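Pectinesterase A (Erwinia chrysanthemi, PDB 2NTQ) hydrolyses the methyl esters of pectin's galacturonate chain, releasing methanol, and probably starts the maceration and soft-rotting of plant tissue. Local coordinates at residues Asn202-Leu207 and Ser233-Ser238. Numbering follows the deposited sequence.
Sequences NVSGYL and SVPAKS
V203 turns its CG1 branch anti to the backbone N (chi1 172°), and this methyl then meets the carbonyl O of S238 at 3.5 Å. S204 holds OG anti to its carbonyl carbon, beside its own N (chi1 -78°). This leaves OG 4.1 Å from S238 CB, while S204 CB lies 3.6 Å from S238 O. The polar link between the segments is made by the backbone. The N-H of S204 reaches S238 O at 2.8 Å, in the plane of the carbonyl. G205 N adds a weak bond to the same oxygen, at 3.5 Å. The carbonyl oxygen of the buried S238 thus takes one good bond and one weak bond from successive N-H groups.

The fold is the right-handed parallel beta-helix of the pectinesterase family. Strands 205-210 and 239-242 are neighbours in one of its parallel sheets, and this contact joins the start of strand 205-210 and the residues before it to the loop that leads into strand 239-242. G205 also pairs with G240, which carries the pairing into the sheet.

P235 to S238 form a type II beta turn. S238 OG bridges back across the turn to P235 O at 2.7 Å, with the donor 28° off the carbonyl plane. This bond probably holds OG between the backbone N and the carbonyl carbon. P235 CD comes only loosely near S204 OG, at 4.5 Å. Y239 lies against S204, and Y277 against V203. The segment 202-207 also carries two substrate-binding residues, N202 and Y206. The Y206 side chain touches the nucleophile D175, while S204 O receives a weak hydrogen bond from R195, another substrate-binding residue.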
ATOM      1  N   ASN A 202     -15.080  -4.813 -18.551  1.00 15.43           N
ATOM      2  CA  ASN A 202     -14.432  -3.603 -18.050  1.00 14.41           C
ATOM      3  C   ASN A 202     -13.369  -3.952 -17.008  1.00 13.25           C
ATOM      4  O   ASN A 202     -13.350  -5.065 -16.486  1.00 12.98           O
ATOM      5  CB  ASN A 202     -15.463  -2.628 -17.473  1.00 14.57           C
ATOM      6  CG  ASN A 202     -16.367  -2.032 -18.542  1.00 15.88           C
ATOM      7  OD1 ASN A 202     -16.032  -2.040 -19.730  1.00 16.86           O
ATOM      8  ND2 ASN A 202     -17.517  -1.511 -18.127  1.00 16.24           N
ATOM      9  N   VAL A 203     -12.489  -2.998 -16.714  1.00 11.72           N
ATOM     10  CA  VAL A 203     -11.364  -3.244 -15.809  1.00 10.60           C
ATOM     11  C   VAL A 203     -11.805  -3.219 -14.340  1.00  9.81           C
ATOM     12  O   VAL A 203     -12.511  -2.305 -13.909  1.00  9.53           O
ATOM     13  CB  VAL A 203     -10.201  -2.253 -16.079  1.00 10.57           C
ATOM     14  CG1 VAL A 203      -9.106  -2.368 -15.015  1.00 10.49           C
ATOM     15  CG2 VAL A 203      -9.619  -2.501 -17.469  1.00 11.14           C
ATOM     16  N   SER A 204     -11.392  -4.238 -13.587  1.00  8.84           N
ATOM     17  CA  SER A 204     -11.691  -4.319 -12.157  1.00  8.24           C
ATOM     18  C   SER A 204     -10.702  -3.552 -11.277  1.00  7.78           C
ATOM     19  O   SER A 204     -11.077  -3.047 -10.220  1.00  8.10           O
ATOM     20  CB  SER A 204     -11.766  -5.782 -11.705  1.00  8.13           C
ATOM     21  OG  SER A 204     -13.010  -6.356 -12.072  1.00  8.24           O
ATOM     22  N   GLY A 205      -9.440  -3.476 -11.697  1.00  7.15           N
ATOM     23  CA  GLY A 205      -8.461  -2.698 -10.933  1.00  6.29           C
ATOM     24  C   GLY A 205      -7.045  -2.697 -11.458  1.00  5.87           C
ATOM     25  O   GLY A 205      -6.780  -3.134 -12.584  1.00  5.57           O
ATOM     26  N   TYR A 206      -6.145  -2.177 -10.627  1.00  5.76           N
ATOM     27  CA  TYR A 206      -4.721  -2.021 -10.954  1.00  5.59           C
ATOM     28  C   TYR A 206      -3.926  -2.298  -9.688  1.00  5.16           C
ATOM     29  O   TYR A 206      -4.191  -1.704  -8.647  1.00  4.32           O
ATOM     30  CB  TYR A 206      -4.428  -0.596 -11.470  1.00  6.08           C
ATOM     31  CG  TYR A 206      -5.465  -0.095 -12.458  1.00  6.39           C
ATOM     32  CD1 TYR A 206      -6.606   0.575 -12.012  1.00  7.51           C
ATOM     33  CD2 TYR A 206      -5.337  -0.344 -13.831  1.00  7.02           C
ATOM     34  CE1 TYR A 206      -7.583   1.015 -12.902  1.00  8.19           C
ATOM     35  CE2 TYR A 206      -6.321   0.098 -14.740  1.00  7.88           C
ATOM     36  CZ  TYR A 206      -7.437   0.776 -14.254  1.00  7.95           C
ATOM     37  OH  TYR A 206      -8.426   1.223 -15.106  1.00 10.27           O
ATOM     38  N   LEU A 207      -2.965  -3.216  -9.768  1.00  5.01           N
ATOM     39  CA  LEU A 207      -2.138  -3.541  -8.604  1.00  5.06           C
ATOM     40  C   LEU A 207      -1.365  -2.324  -8.104  1.00  4.53           C
ATOM     41  O   LEU A 207      -1.312  -2.071  -6.902  1.00  4.65           O
ATOM     42  CB  LEU A 207      -1.158  -4.672  -8.923  1.00  5.22           C
ATOM     43  CG  LEU A 207      -1.654  -6.111  -8.756  1.00  5.78           C
ATOM     44  CD1 LEU A 207      -2.768  -6.459  -9.737  1.00  6.13           C
ATOM     45  CD2 LEU A 207      -0.469  -7.057  -8.914  1.00  6.40           C
ATOM     46  N   SER A 233     -14.301 -15.731  -9.314  1.00 11.57           N
ATOM     47  CA  SER A 233     -15.207 -14.749  -9.896  1.00 10.98           C
ATOM     48  C   SER A 233     -14.476 -13.514 -10.424  1.00 10.22           C
ATOM     49  O   SER A 233     -15.058 -12.729 -11.169  1.00  9.90           O
ATOM     50  CB  SER A 233     -16.313 -14.358  -8.912  1.00 11.21           C
ATOM     51  OG  SER A 233     -17.114 -15.485  -8.606  1.00 12.11           O
ATOM     52  N   VAL A 234     -13.210 -13.348 -10.042  1.00  9.35           N
ATOM     53  CA  VAL A 234     -12.370 -12.301 -10.635  1.00  8.77           C
ATOM     54  C   VAL A 234     -12.044 -12.726 -12.073  1.00  8.56           C
ATOM     55  O   VAL A 234     -11.345 -13.715 -12.285  1.00  8.41           O
ATOM     56  CB  VAL A 234     -11.061 -12.057  -9.827  1.00  8.79           C
ATOM     57  CG1 VAL A 234     -10.209 -10.978 -10.498  1.00  8.37           C
ATOM     58  CG2 VAL A 234     -11.372 -11.668  -8.382  1.00  8.21           C
ATOM     59  N   PRO A 235     -12.569 -11.990 -13.073  1.00  8.51           N
ATOM     60  CA  PRO A 235     -12.433 -12.440 -14.463  1.00  8.29           C
ATOM     61  C   PRO A 235     -11.004 -12.470 -14.993  1.00  8.16           C
ATOM     62  O   PRO A 235     -10.122 -11.767 -14.490  1.00  7.74           O
ATOM     63  CB  PRO A 235     -13.276 -11.420 -15.247  1.00  8.38           C
ATOM     64  CG  PRO A 235     -14.214 -10.822 -14.200  1.00  8.85           C
ATOM     65  CD  PRO A 235     -13.344 -10.739 -12.988  1.00  8.42           C
ATOM     66  N   ALA A 236     -10.779 -13.303 -16.008  1.00  8.27           N
ATOM     67  CA  ALA A 236      -9.531 -13.267 -16.744  1.00  8.53           C
ATOM     68  C   ALA A 236      -9.374 -11.885 -17.370  1.00  8.32           C
ATOM     69  O   ALA A 236     -10.363 -11.277 -17.794  1.00  8.44           O
ATOM     70  CB  ALA A 236      -9.519 -14.349 -17.824  1.00  8.52           C
ATOM     71  N   LYS A 237      -8.135 -11.388 -17.393  1.00  8.59           N
ATOM     72  CA  LYS A 237      -7.782 -10.104 -18.025  1.00  9.00           C
ATOM     73  C   LYS A 237      -8.603  -8.916 -17.509  1.00  8.46           C
ATOM     74  O   LYS A 237      -9.070  -8.082 -18.295  1.00  8.61           O
ATOM     75  CB  LYS A 237      -7.855 -10.210 -19.556  1.00  9.17           C
ATOM     76  CG  LYS A 237      -6.837 -11.176 -20.128  1.00 10.54           C
ATOM     77  CD  LYS A 237      -6.951 -11.281 -21.652  1.00 11.62           C
ATOM     78  CE  LYS A 237      -6.041 -12.378 -22.193  1.00 15.04           C
ATOM     79  NZ  LYS A 237      -4.614 -12.179 -21.815  1.00 18.00           N
ATOM     80  N   SER A 238      -8.762  -8.858 -16.187  1.00  7.67           N
ATOM     81  CA  SER A 238      -9.533  -7.801 -15.517  1.00  7.25           C
ATOM     82  C   SER A 238      -8.671  -6.822 -14.707  1.00  6.86           C
ATOM     83  O   SER A 238      -9.165  -5.782 -14.262  1.00  6.33           O
ATOM     84  CB  SER A 238     -10.592  -8.414 -14.598  1.00  7.34           C
ATOM     85  OG  SER A 238      -9.995  -9.243 -13.616  1.00  8.11           O
TER